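Local coordinates for protein sialyltransferase 0160 (Photobacterium damselae, PDB 4R84) that transfers sialic acid from its CMP-activated donor, probably to galactose-containing acceptors in alpha-2,6 linkage, as a glycosyltransferase of the GT-B structural group, at residues E121-H126 against L135-Q140; S242-K247 against V485-T490; N265-T270 against K286-D291; T372-A377 against N414-G419. One frame throughout, in Å; residues are numbered along the deposited sequence.

Interaction 1. Residues E121-H126 against L135-Q140; sequences EVYIDH and LIHIIQ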
# COMPACT_ATOMS: atom_id res chain seq x y z
N GLU A 121 11.48 -1.88 -8.27
CA GLU A 121 10.16 -1.85 -7.64
C GLU A 121 9.26 -0.93 -8.45
O GLU A 121 9.62 0.22 -8.70
CB GLU A 121 10.25 -1.37 -6.19
CG GLU A 121 11.22 -2.17 -5.31
CD GLU A 121 11.44 -1.50 -3.97
OE1 GLU A 121 10.62 -0.64 -3.57
OE2 GLU A 121 12.45 -1.85 -3.31
N VAL A 122 8.08 -1.43 -8.84
CA VAL A 122 7.19 -0.65 -9.72
C VAL A 122 5.87 -0.44 -9.01
O VAL A 122 5.25 -1.41 -8.60
CB VAL A 122 6.97 -1.36 -11.06
CG1 VAL A 122 6.03 -0.57 -11.99
CG2 VAL A 122 8.33 -1.56 -11.75
N TYR A 123 5.47 0.83 -8.87
CA TYR A 123 4.29 1.21 -8.09
C TYR A 123 3.28 1.92 -8.99
O TYR A 123 3.63 2.87 -9.65
CB TYR A 123 4.70 2.14 -6.94
CG TYR A 123 5.60 1.48 -5.94
CD1 TYR A 123 6.99 1.42 -6.15
CD2 TYR A 123 5.09 0.92 -4.80
CE1 TYR A 123 7.83 0.80 -5.22
CE2 TYR A 123 5.89 0.30 -3.87
CZ TYR A 123 7.27 0.23 -4.10
OH TYR A 123 8.06 -0.38 -3.16
N ILE A 124 2.04 1.43 -9.01
CA ILE A 124 1.01 2.02 -9.87
C ILE A 124 -0.31 2.09 -9.13
O ILE A 124 -0.80 1.06 -8.67
CB ILE A 124 0.80 1.20 -11.15
CG1 ILE A 124 2.14 0.95 -11.85
CG2 ILE A 124 -0.17 1.94 -12.10
CD1 ILE A 124 2.08 -0.22 -12.80
N ASP A 125 -0.88 3.28 -9.01
CA ASP A 125 -2.19 3.41 -8.35
C ASP A 125 -2.84 4.73 -8.69
O ASP A 125 -2.17 5.74 -8.84
CB ASP A 125 -2.07 3.29 -6.84
CG ASP A 125 -3.43 3.39 -6.14
OD1 ASP A 125 -4.40 2.78 -6.64
OD2 ASP A 125 -3.51 4.06 -5.10
N HIS A 126 -4.17 4.72 -8.77
CA HIS A 126 -4.91 5.92 -9.07
C HIS A 126 -5.80 6.32 -7.88
O HIS A 126 -6.49 7.32 -7.94
CB HIS A 126 -5.77 5.73 -10.31
CG HIS A 126 -6.92 4.79 -10.11
ND1 HIS A 126 -6.76 3.42 -9.97
CD2 HIS A 126 -8.25 5.02 -10.00
CE1 HIS A 126 -7.94 2.86 -9.80
NE2 HIS A 126 -8.86 3.81 -9.81
N LEU A 135 3.54 3.75 0.05
CA LEU A 135 4.49 4.76 0.51
C LEU A 135 5.18 4.31 1.80
O LEU A 135 6.39 4.51 1.96
CB LEU A 135 3.80 6.11 0.73
CG LEU A 135 4.70 7.23 1.24
CD1 LEU A 135 5.93 7.44 0.33
CD2 LEU A 135 3.88 8.51 1.35
N ILE A 136 4.43 3.72 2.71
CA ILE A 136 5.04 3.19 3.93
C ILE A 136 6.06 2.12 3.58
O ILE A 136 7.19 2.12 4.09
CB ILE A 136 3.99 2.58 4.88
CG1 ILE A 136 2.98 3.64 5.33
CG2 ILE A 136 4.71 1.89 6.07
CD1 ILE A 136 3.50 4.59 6.36
N HIS A 137 5.70 1.25 2.65
CA HIS A 137 6.61 0.18 2.26
C HIS A 137 7.90 0.74 1.65
O HIS A 137 9.00 0.26 1.95
CB HIS A 137 5.94 -0.77 1.27
CG HIS A 137 6.87 -1.83 0.77
ND1 HIS A 137 7.13 -2.98 1.48
CD2 HIS A 137 7.65 -1.88 -0.34
CE1 HIS A 137 8.00 -3.72 0.81
NE2 HIS A 137 8.33 -3.07 -0.30
N ILE A 138 7.75 1.77 0.81
CA ILE A 138 8.89 2.42 0.17
C ILE A 138 9.83 3.03 1.21
O ILE A 138 11.05 2.92 1.11
CB ILE A 138 8.41 3.52 -0.82
CG1 ILE A 138 7.85 2.86 -2.09
CG2 ILE A 138 9.54 4.47 -1.19
CD1 ILE A 138 7.20 3.81 -3.11
N ILE A 139 9.25 3.67 2.22
CA ILE A 139 10.08 4.30 3.23
C ILE A 139 10.89 3.25 3.99
O ILE A 139 12.08 3.45 4.25
CB ILE A 139 9.22 5.14 4.18
CG1 ILE A 139 8.69 6.35 3.42
CG2 ILE A 139 10.03 5.61 5.39
CD1 ILE A 139 7.54 7.07 4.14
N GLN A 140 10.26 2.11 4.29
CA GLN A 140 10.97 0.99 4.91
C GLN A 140 12.03 0.44 3.96
O GLN A 140 13.16 0.15 4.36
CB GLN A 140 10.01 -0.14 5.28
CG GLN A 140 8.92 0.21 6.31
CD GLN A 140 7.78 -0.83 6.30
OE1 GLN A 140 7.64 -1.60 5.35
NE2 GLN A 140 6.97 -0.84 7.35
O HOH W 1 11.11 -4.12 -1.67
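Tyr123 and Ile138 meet because each has its first side-chain branch set opposite its own carbonyl carbon: Tyr123 CG at chi1 -63° and Ile138 CG1 at chi1 -74°. Ile138 then runs on nearly fully extended, with chi2 at 174°, and lays its CD1 over the tyrosine ring. Ile138 CD1 lies 3.6 Å from the Tyr123 ring centroid and almost exactly on the ring normal, which makes it a face-on CH-pi contact. Ile138 CG1, one bond back toward the helix, lies over the phenol end, 3.4 Å from Tyr123 CZ. His137 arrives at the ring's edge instead. Its CD2 stands 3.2 Å from Tyr123 OH, close to both ring planes, and the two side chains run at about a right angle. The phenol proton goes the other way, along the strand: Tyr123 OH donates to Glu121 OE1 at 2.6 Å, on the anti side of the carboxylate and somewhat out of its plane. A water joins the two segments, weakly bound to Glu121 OE2 at 3.1 Å and 3.3 Å from His137 NE2. This is the strand-to-helix packing of a beta-alpha-beta unit made of strand 106-125, helix 129-144 and strand 149-154, in a Rossmann-like sheet. Tyr202 of the neighbouring strand stacks with Tyr123, while Arg150 forms a salt bridge with Glu121 OE1. With an arginine and a phenol hydroxyl sharing that one oxygen, the buried carboxylate is probably stabilised as the anion, and the tyrosine is held at its hydroxyl end while Ile138 packs over one face.

Interaction 2. Residues S242-K247 against V485-T490; sequences SLYQWK and VQVMLT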
# COMPACT_ATOMS: atom_id res chain seq x y z
N SER A 242 -17.94 -5.60 -5.36
CA SER A 242 -17.75 -6.54 -6.46
C SER A 242 -17.83 -7.98 -5.98
O SER A 242 -18.41 -8.83 -6.66
CB SER A 242 -16.40 -6.30 -7.16
OG SER A 242 -16.37 -5.01 -7.75
N LEU A 243 -17.24 -8.24 -4.83
CA LEU A 243 -17.30 -9.57 -4.22
C LEU A 243 -18.74 -9.92 -3.84
O LEU A 243 -19.20 -11.03 -4.08
CB LEU A 243 -16.38 -9.64 -2.99
CG LEU A 243 -14.88 -9.86 -3.32
CD1 LEU A 243 -14.03 -9.61 -2.09
CD2 LEU A 243 -14.66 -11.27 -3.86
N TYR A 244 -19.45 -8.95 -3.27
CA TYR A 244 -20.85 -9.14 -2.91
C TYR A 244 -21.69 -9.54 -4.13
O TYR A 244 -22.51 -10.46 -4.06
CB TYR A 244 -21.40 -7.86 -2.30
CG TYR A 244 -22.87 -7.93 -1.97
CD1 TYR A 244 -23.30 -8.44 -0.76
CD2 TYR A 244 -23.83 -7.49 -2.88
CE1 TYR A 244 -24.67 -8.52 -0.45
CE2 TYR A 244 -25.17 -7.55 -2.58
CZ TYR A 244 -25.58 -8.06 -1.37
OH TYR A 244 -26.93 -8.12 -1.08
N GLN A 245 -21.49 -8.83 -5.24
CA GLN A 245 -22.27 -9.06 -6.43
C GLN A 245 -21.92 -10.38 -7.11
O GLN A 245 -22.70 -10.90 -7.90
CB GLN A 245 -22.09 -7.89 -7.41
CG GLN A 245 -22.76 -6.61 -6.94
CD GLN A 245 -22.38 -5.39 -7.77
OE1 GLN A 245 -21.30 -5.32 -8.35
NE2 GLN A 245 -23.28 -4.42 -7.83
N TRP A 246 -20.76 -10.93 -6.76
CA TRP A 246 -20.22 -12.13 -7.41
C TRP A 246 -20.41 -13.41 -6.58
O TRP A 246 -20.30 -14.52 -7.10
CB TRP A 246 -18.72 -11.88 -7.69
CG TRP A 246 -17.91 -13.04 -8.17
CD1 TRP A 246 -17.77 -13.48 -9.45
CD2 TRP A 246 -17.07 -13.87 -7.36
NE1 TRP A 246 -16.91 -14.55 -9.49
CE2 TRP A 246 -16.46 -14.80 -8.21
CE3 TRP A 246 -16.79 -13.91 -5.99
CZ2 TRP A 246 -15.59 -15.78 -7.74
CZ3 TRP A 246 -15.94 -14.87 -5.53
CH2 TRP A 246 -15.34 -15.80 -6.40
N LYS A 247 -20.71 -13.25 -5.29
CA LYS A 247 -20.60 -14.35 -4.33
C LYS A 247 -21.58 -15.50 -4.61
O LYS A 247 -21.32 -16.64 -4.20
CB LYS A 247 -20.79 -13.85 -2.90
CG LYS A 247 -22.20 -13.34 -2.53
CD LYS A 247 -22.24 -12.92 -1.06
CE LYS A 247 -23.55 -12.23 -0.67
NZ LYS A 247 -24.74 -13.06 -0.98
N VAL A 485 -24.45 -1.12 1.43
CA VAL A 485 -24.94 -1.21 2.80
C VAL A 485 -24.98 -2.66 3.28
O VAL A 485 -24.60 -2.96 4.41
CB VAL A 485 -26.32 -0.55 2.94
CG1 VAL A 485 -26.90 -0.80 4.33
CG2 VAL A 485 -26.19 0.95 2.67
N GLN A 486 -25.40 -3.57 2.40
CA GLN A 486 -25.44 -4.99 2.77
C GLN A 486 -24.06 -5.48 3.20
O GLN A 486 -23.94 -6.25 4.16
CB GLN A 486 -25.99 -5.83 1.61
CG GLN A 486 -27.52 -5.67 1.40
CD GLN A 486 -28.31 -6.04 2.64
OE1 GLN A 486 -28.21 -7.15 3.15
NE2 GLN A 486 -29.12 -5.10 3.12
N VAL A 487 -23.03 -5.03 2.50
CA VAL A 487 -21.66 -5.39 2.87
C VAL A 487 -21.25 -4.80 4.21
O VAL A 487 -20.72 -5.50 5.07
CB VAL A 487 -20.65 -4.95 1.79
CG1 VAL A 487 -19.21 -5.04 2.30
CG2 VAL A 487 -20.86 -5.76 0.53
N MET A 488 -21.56 -3.52 4.42
CA MET A 488 -21.20 -2.86 5.66
C MET A 488 -21.94 -3.47 6.85
O MET A 488 -21.38 -3.58 7.95
CB MET A 488 -21.51 -1.37 5.58
CG MET A 488 -20.81 -0.69 4.43
SD MET A 488 -21.06 1.10 4.47
CE MET A 488 -20.01 1.52 5.83
N LEU A 489 -23.20 -3.88 6.65
CA LEU A 489 -23.95 -4.57 7.69
C LEU A 489 -23.30 -5.91 8.05
O LEU A 489 -23.13 -6.21 9.22
CB LEU A 489 -25.41 -4.76 7.27
CG LEU A 489 -26.29 -3.50 7.22
CD1 LEU A 489 -27.61 -3.79 6.52
CD2 LEU A 489 -26.55 -2.94 8.61
N THR A 490 -22.96 -6.70 7.04
CA THR A 490 -22.31 -8.01 7.24
C THR A 490 -20.97 -7.87 7.98
O THR A 490 -20.60 -8.71 8.81
CB THR A 490 -22.09 -8.72 5.89
OG1 THR A 490 -23.36 -9.00 5.30
CG2 THR A 490 -21.34 -10.04 6.06
O HOH W 2 -27.79 -9.29 1.02
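Tyr244 of helix 237-246 reaches across to Gln486 and Val487 of helix 483-490 in a helix-helix packing contact. The first helix follows a strand of the large mixed sheet, whereas the second lies close to the end of the chain, which is consistent with the GT-B pattern in which the C-terminal part returns to the N-terminal Rossmann domain. The tyrosine can be traced outward. Its CB rests 3.6 Å from Val487 CG2, the closest apolar approach to that valine. With CG anti to the backbone N (chi1 177°), the ring is carried along the other helix instead of ending on one residue. Tyr244 CD1 still touches the same methyl, Val487 CG2, at 3.8 Å, and the valine and tyrosine side chains run alongside each other, pointing opposite ways. Farther out the partner changes: Tyr244 CE1 is 3.6 Å from Gln486 CB, and CZ lies near that carbon too. At the tip, Tyr244 OH meets Gln486 CG at 3.5 Å. Gln486 bends at chi2 (-58°), which turns its amide away from the ring, the two planes standing 55° apart. The amide nitrogen NE2 is bonded to Leu480 O of the preceding helix 476-481, and Tyr299 touches both Tyr244 and Val487. The polar ends are joined through one water, near the plane of the phenol ring, 2.6 Å from Tyr244 OH and donating to Gln486 OE1 at 3.0 Å.

Interaction 3. Residues N265-T270 against K286-D291; sequences NYLAGT and KLYDTD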
# COMPACT_ATOMS: atom_id res chain seq x y z
N ASN A 265 -1.95 -17.43 -20.85
CA ASN A 265 -1.71 -17.35 -22.29
C ASN A 265 -1.78 -15.92 -22.79
O ASN A 265 -1.09 -15.56 -23.74
CB ASN A 265 -2.72 -18.21 -23.05
CG ASN A 265 -2.56 -19.68 -22.77
OD1 ASN A 265 -1.49 -20.14 -22.37
ND2 ASN A 265 -3.63 -20.45 -22.97
N TYR A 266 -2.61 -15.10 -22.16
CA TYR A 266 -2.71 -13.69 -22.52
C TYR A 266 -1.39 -12.99 -22.20
O TYR A 266 -0.87 -12.22 -23.01
CB TYR A 266 -3.87 -13.02 -21.79
CG TYR A 266 -4.06 -11.58 -22.16
CD1 TYR A 266 -4.74 -11.22 -23.32
CD2 TYR A 266 -3.58 -10.56 -21.34
CE1 TYR A 266 -4.92 -9.90 -23.66
CE2 TYR A 266 -3.75 -9.23 -21.68
CZ TYR A 266 -4.43 -8.91 -22.84
OH TYR A 266 -4.62 -7.58 -23.18
N LEU A 267 -0.87 -13.27 -21.02
CA LEU A 267 0.39 -12.68 -20.60
C LEU A 267 1.53 -13.17 -21.49
O LEU A 267 2.43 -12.39 -21.83
CB LEU A 267 0.69 -12.99 -19.13
CG LEU A 267 -0.28 -12.42 -18.09
CD1 LEU A 267 0.17 -12.78 -16.66
CD2 LEU A 267 -0.37 -10.92 -18.25
N ALA A 268 1.48 -14.44 -21.88
CA ALA A 268 2.54 -15.05 -22.70
C ALA A 268 2.50 -14.57 -24.16
O ALA A 268 3.40 -14.86 -24.94
CB ALA A 268 2.45 -16.57 -22.65
N GLY A 269 1.43 -13.86 -24.51
CA GLY A 269 1.26 -13.30 -25.84
C GLY A 269 1.01 -14.33 -26.92
O GLY A 269 1.42 -14.16 -28.07
N THR A 270 0.32 -15.40 -26.55
CA THR A 270 -0.01 -16.45 -27.51
C THR A 270 -1.51 -16.49 -27.75
O THR A 270 -2.00 -17.30 -28.53
CB THR A 270 0.47 -17.83 -27.04
OG1 THR A 270 -0.12 -18.15 -25.77
CG2 THR A 270 1.99 -17.85 -26.90
N LYS A 286 -1.64 -17.72 -8.74
CA LYS A 286 -1.45 -19.00 -9.44
C LYS A 286 -0.26 -18.93 -10.39
O LYS A 286 0.24 -19.95 -10.87
CB LYS A 286 -2.71 -19.39 -10.23
CG LYS A 286 -3.96 -19.69 -9.41
CD LYS A 286 -3.89 -21.06 -8.75
CE LYS A 286 -3.38 -21.01 -7.34
NZ LYS A 286 -3.33 -22.38 -6.75
N LEU A 287 0.17 -17.72 -10.70
CA LEU A 287 1.22 -17.52 -11.70
C LEU A 287 2.48 -16.85 -11.17
O LEU A 287 3.57 -17.04 -11.72
CB LEU A 287 0.66 -16.71 -12.87
CG LEU A 287 -0.53 -17.35 -13.58
CD1 LEU A 287 -1.08 -16.43 -14.67
CD2 LEU A 287 -0.17 -18.70 -14.17
N TYR A 288 2.32 -16.06 -10.11
CA TYR A 288 3.41 -15.31 -9.50
C TYR A 288 3.25 -15.33 -8.00
O TYR A 288 2.15 -15.58 -7.49
CB TYR A 288 3.42 -13.86 -9.98
CG TYR A 288 3.52 -13.71 -11.48
CD1 TYR A 288 4.75 -13.74 -12.12
CD2 TYR A 288 2.36 -13.57 -12.25
CE1 TYR A 288 4.83 -13.62 -13.50
CE2 TYR A 288 2.43 -13.46 -13.62
CZ TYR A 288 3.67 -13.49 -14.24
OH TYR A 288 3.74 -13.37 -15.61
N ASP A 289 4.34 -15.06 -7.29
CA ASP A 289 4.30 -14.88 -5.84
C ASP A 289 3.54 -13.59 -5.53
O ASP A 289 4.07 -12.50 -5.71
CB ASP A 289 5.71 -14.83 -5.27
CG ASP A 289 5.72 -14.82 -3.75
OD1 ASP A 289 4.65 -14.97 -3.14
OD2 ASP A 289 6.82 -14.72 -3.17
N THR A 290 2.31 -13.75 -5.03
CA THR A 290 1.36 -12.66 -4.90
C THR A 290 0.75 -12.59 -3.51
O THR A 290 0.34 -13.61 -2.96
CB THR A 290 0.19 -12.81 -5.91
OG1 THR A 290 0.70 -12.89 -7.24
CG2 THR A 290 -0.81 -11.64 -5.79
N ASP A 291 0.70 -11.38 -2.97
CA ASP A 291 -0.07 -11.11 -1.75
C ASP A 291 -1.26 -10.25 -2.13
O ASP A 291 -1.09 -9.24 -2.82
CB ASP A 291 0.78 -10.38 -0.71
CG ASP A 291 1.94 -11.21 -0.21
OD1 ASP A 291 1.79 -12.44 -0.08
OD2 ASP A 291 3.00 -10.62 0.04
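The carbonyl oxygen of Tyr288, a residue whose ring meets Leu267 at its edge, accepts a hydrogen bond from Thr290 OG1 at 3.1 Å. The donor sits well above the carbonyl plane, with a C=O...donor angle of 106°, so the bond is formed off the lone pairs. It ties together the turn leading into strand 290-294, the second strand of a beta-alpha-beta crossover from parallel strand 225-233, whose connection includes helices 237-246 and 252-267. Helix 252-267 closes with a Schellman motif: Gly269 takes a positive phi of 70°, Gly269 N bonds to Tyr266 O at 3.2 Å, and Thr270 N reaches back to Asn265 O at 3.1 Å. Two residues before Gly269, Leu267 directs its side chain at the other segment. Its CG lies opposite the carbonyl carbon (chi1 -63°), and the chain then extends so that a single methyl, CD1, does the touching. The same torsional choice in Tyr288 sends its ring out to meet it from the opposite direction. Leu287 CD1 makes a looser contact, 4.3 Å from Leu267 CD1, and Leu287 also packs on Val260, Leu263 and Ala264 of the same helix. Pro213 and Trp284 also touch Leu267, whereas Tyr288 reaches Ile216 of helix 213-219 and Ile227 and Ile230 of the adjoining parallel strand. The evidence for an edge approach is direct: Leu267 CD1 lies close to the ring plane and is 3.8 Å from both Tyr288 CE2 and Tyr288 OH.

Interaction 4. Residues T372-A377 against N414-G419; sequences TKEYYA and NDIILG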
# COMPACT_ATOMS: atom_id res chain seq x y z
N THR A 372 -28.89 23.40 -7.07
CA THR A 372 -27.73 24.27 -7.10
C THR A 372 -26.67 23.76 -6.16
O THR A 372 -26.95 22.97 -5.26
CB THR A 372 -28.06 25.70 -6.68
OG1 THR A 372 -28.41 25.71 -5.29
CG2 THR A 372 -29.21 26.28 -7.52
N LYS A 373 -25.44 24.22 -6.34
CA LYS A 373 -24.37 23.91 -5.41
C LYS A 373 -24.72 24.24 -3.96
O LYS A 373 -24.41 23.48 -3.04
CB LYS A 373 -23.12 24.68 -5.78
CG LYS A 373 -21.92 24.20 -5.05
CD LYS A 373 -20.75 24.27 -5.94
CE LYS A 373 -21.09 23.61 -7.24
NZ LYS A 373 -19.99 23.76 -8.22
N GLU A 374 -25.39 25.37 -3.78
CA GLU A 374 -25.78 25.83 -2.46
C GLU A 374 -26.74 24.87 -1.79
O GLU A 374 -26.71 24.72 -0.57
CB GLU A 374 -26.39 27.23 -2.55
CG GLU A 374 -25.38 28.33 -2.82
CD GLU A 374 -24.85 28.32 -4.24
OE1 GLU A 374 -25.58 27.88 -5.15
OE2 GLU A 374 -23.68 28.74 -4.44
N TYR A 375 -27.62 24.24 -2.57
CA TYR A 375 -28.53 23.23 -2.00
C TYR A 375 -27.75 22.08 -1.38
O TYR A 375 -28.06 21.62 -0.29
CB TYR A 375 -29.48 22.71 -3.07
CG TYR A 375 -30.27 21.45 -2.71
CD1 TYR A 375 -29.71 20.18 -2.85
CD2 TYR A 375 -31.58 21.54 -2.25
CE1 TYR A 375 -30.43 19.05 -2.55
CE2 TYR A 375 -32.31 20.39 -1.95
CZ TYR A 375 -31.73 19.16 -2.09
OH TYR A 375 -32.44 18.01 -1.79
N TYR A 376 -26.72 21.60 -2.08
CA TYR A 376 -25.98 20.44 -1.60
C TYR A 376 -25.20 20.79 -0.35
O TYR A 376 -25.10 19.96 0.55
CB TYR A 376 -25.07 19.87 -2.70
CG TYR A 376 -25.95 19.31 -3.80
CD1 TYR A 376 -26.66 18.14 -3.62
CD2 TYR A 376 -26.12 20.01 -5.00
CE1 TYR A 376 -27.51 17.65 -4.61
CE2 TYR A 376 -26.96 19.52 -6.00
CZ TYR A 376 -27.66 18.35 -5.79
OH TYR A 376 -28.50 17.89 -6.78
N ALA A 377 -24.69 22.01 -0.28
CA ALA A 377 -24.01 22.48 0.93
C ALA A 377 -25.01 22.59 2.08
O ALA A 377 -24.72 22.20 3.20
CB ALA A 377 -23.33 23.82 0.69
N ASN A 414 -17.41 23.33 0.58
CA ASN A 414 -16.64 23.25 1.81
C ASN A 414 -16.62 24.57 2.55
O ASN A 414 -16.75 24.60 3.78
CB ASN A 414 -15.21 22.78 1.52
CG ASN A 414 -15.16 21.33 1.03
OD1 ASN A 414 -16.16 20.61 1.07
ND2 ASN A 414 -13.99 20.91 0.57
N ASP A 415 -16.47 25.67 1.81
CA ASP A 415 -16.47 26.99 2.44
C ASP A 415 -17.80 27.31 3.12
O ASP A 415 -17.82 27.88 4.21
CB ASP A 415 -16.16 28.09 1.42
CG ASP A 415 -14.85 27.88 0.71
OD1 ASP A 415 -13.92 27.31 1.30
OD2 ASP A 415 -14.75 28.35 -0.44
N ILE A 416 -18.91 26.97 2.46
CA ILE A 416 -20.25 27.21 3.00
C ILE A 416 -20.47 26.43 4.28
O ILE A 416 -20.93 26.98 5.29
CB ILE A 416 -21.34 26.84 1.97
CG1 ILE A 416 -21.30 27.81 0.79
CG2 ILE A 416 -22.73 26.86 2.61
CD1 ILE A 416 -22.14 27.38 -0.39
N ILE A 417 -20.13 25.14 4.24
CA ILE A 417 -20.30 24.29 5.42
C ILE A 417 -19.44 24.75 6.59
O ILE A 417 -19.93 24.89 7.72
CB ILE A 417 -19.97 22.81 5.09
CG1 ILE A 417 -20.96 22.25 4.07
CG2 ILE A 417 -19.96 21.94 6.36
CD1 ILE A 417 -20.54 20.91 3.47
N LEU A 418 -18.16 25.00 6.33
CA LEU A 418 -17.27 25.42 7.40
C LEU A 418 -17.75 26.74 8.01
O LEU A 418 -17.74 26.92 9.23
CB LEU A 418 -15.82 25.56 6.89
CG LEU A 418 -14.73 25.76 7.94
CD1 LEU A 418 -14.71 24.56 8.89
CD2 LEU A 418 -13.37 25.97 7.28
N GLY A 419 -18.19 27.65 7.15
CA GLY A 419 -18.62 28.96 7.59
C GLY A 419 -19.91 28.93 8.38
O GLY A 419 -20.28 29.92 9.02
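Two isoleucines, Ile416 and Ile417, carry helix 412-419 against Ala377 and Glu374 of helix 373-388. Taken in order, and past Asn414, whose CB points off the other helix and whose ND2 donates to His407 O, the first residue to touch is Ile416. Its CG2, anti to the backbone N, presses on Ala377 CB at 3.6 Å. Its other branch, chi1 -68° and then extended, carries CD1 over the same methyl, 3.9 Å from Ala377 CB, and on to Glu374 CG at 4.2 Å. Ala377 is thus straddled by both arms of Ile416. Ile417 follows with its CG1 3.9 Å from Ala377 O and farther from that residue's CB. The short axes are 9.5 Å apart at closest approach and cross at -40°, with the helices running roughly the same way. At the start of the first helix, Thr372 is the N-cap, its OG1 accepting from Tyr375 N. Both helices follow strands of the four-stranded parallel sheet, 358-362 and 401-405, in the second Rossmann-like domain, and Ile417 touches Phe404 of strand 401-405 and also Gln380 and Ile384 of helix 373-388.

How the interactions relate
Interactions 1 and 3 both reach the large mixed sheet, their centres 21 Å apart, whereas interaction 4 joins two helices that follow strands of the four-stranded parallel sheet. The centres of interactions 3 and 4 lie 49 Å apart, the widest separation of the set. Interaction 2 links a helix of the first domain to one near the C-terminus, and its loop encloses both interactions 3 and 4 along the chain. The bound CMP-3-fluoro-sialic acid is about 12 Å from the side chain of Val487 in interaction 2 and about 9 Å from that of Ile417 in interaction 4. Those two residues are thus near the donor without touching it. None of the four touches another.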